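Local atomic coordinates of beta-ketoacyl synthase (Burkholderia phymatum, PDB entry 4EWG), a protein that probably catalyses the condensation of acyl chains with malonyl-acyl carrier protein, the chain-lengthening step of fatty acid synthesis, as a beta-ketoacyl synthase. Residues G338-L341 with G342-G345. Sequence-based numbering, arbitrary orientation.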
# COMPACT_ATOMS: atom_id res chain seq x y z
N GLY A 338 19.28 12.86 -7.35
CA GLY A 338 18.70 11.90 -8.26
C GLY A 338 17.22 11.64 -7.96
O GLY A 338 16.59 12.37 -7.16
N HIS A 339 16.68 10.59 -8.57
CA HIS A 339 15.32 10.14 -8.33
C HIS A 339 15.38 9.12 -7.23
O HIS A 339 15.79 7.98 -7.46
CB HIS A 339 14.74 9.54 -9.59
CG HIS A 339 13.30 9.22 -9.49
ND1 HIS A 339 12.67 9.10 -8.32
CD2 HIS A 339 12.33 8.98 -10.48
CE1 HIS A 339 11.38 8.79 -8.54
NE2 HIS A 339 11.18 8.72 -9.85
N THR A 340 14.98 9.52 -6.02
CA THR A 340 15.15 8.69 -4.84
C THR A 340 13.95 7.72 -4.66
O THR A 340 13.78 7.13 -3.59
CB THR A 340 15.35 9.56 -3.58
OG1 THR A 340 14.23 10.45 -3.45
CG2 THR A 340 16.66 10.36 -3.64
N LEU A 341 13.13 7.60 -5.71
CA LEU A 341 12.08 6.59 -5.83
C LEU A 341 11.06 6.65 -4.69
O LEU A 341 10.40 7.68 -4.50
CB LEU A 341 12.71 5.21 -6.00
CG LEU A 341 13.61 5.07 -7.23
CD1 LEU A 341 14.12 3.64 -7.31
CD2 LEU A 341 12.99 5.50 -8.53
N GLY A 342 10.95 5.57 -3.90
CA GLY A 342 10.04 5.52 -2.75
C GLY A 342 10.16 6.73 -1.82
O GLY A 342 9.18 7.23 -1.36
N ALA A 343 11.40 7.19 -1.59
CA ALA A 343 11.66 8.32 -0.72
C ALA A 343 11.26 9.68 -1.31
O ALA A 343 11.10 10.64 -0.55
CB ALA A 343 13.14 8.35 -0.31
N CYS A 344 11.12 9.78 -2.63
CA CYS A 344 11.16 11.11 -3.29
C CYS A 344 10.08 12.09 -2.84
O CYS A 344 10.39 13.26 -2.58
CB CYS A 344 11.19 11.02 -4.83
SG CYS A 344 9.64 10.60 -5.61
N GLY A 345 8.86 11.63 -2.66
CA GLY A 345 7.79 12.54 -2.23
C GLY A 345 7.97 13.09 -0.82
O GLY A 345 7.62 14.25 -0.55
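H339 to C344 form a compact local contact of consecutive tight turns, buried where the loop after the short helix 334-337 runs into helix 344-358. A343 N donates to T340 O at 3.1 Å, closing a turn with L341 and G342 at its corners; its shape is close to type II', and L341 takes the first corner with a phi of 57°, an unusual value for a residue with a side chain. One step on, C344 N donates to L341 O at 2.9 Å in a straighter bond (164° at the hydrogen), round a turn that carries the chain into the helix.

Side chains fill in around these bonds. With its first torsion at 57°, T340 brings OG1 to 3.1 Å from C344 CA, and the same oxygen also touches the methyl CB of A343. C344 SG rises past L341 O toward the imidazole of H339, approaching CE1 at 3.9 Å on an oblique line to the ring. That ring is held locally as well: L341 N donates to H339 ND1 at 3.0 Å, the nitrogen of L341 lying out of the ring plane, while L341 CD2 lies over the centre of one face, 3.6 Å above the plane. Bond and methyl together should limit rotation of the imidazole.

Beyond the turns, the amide of G342 is hydrogen-bonded to E196 OE2, and H339 meets H305 edge-to-face and touches C168. A cluster of C168, H305 and H339, with H339 in a Gly-His-Thr sequence just before a helix, is consistent with the Cys-His-His active site of the KAS I/II condensing enzymes of the thiolase fold, where these turns would position the histidine.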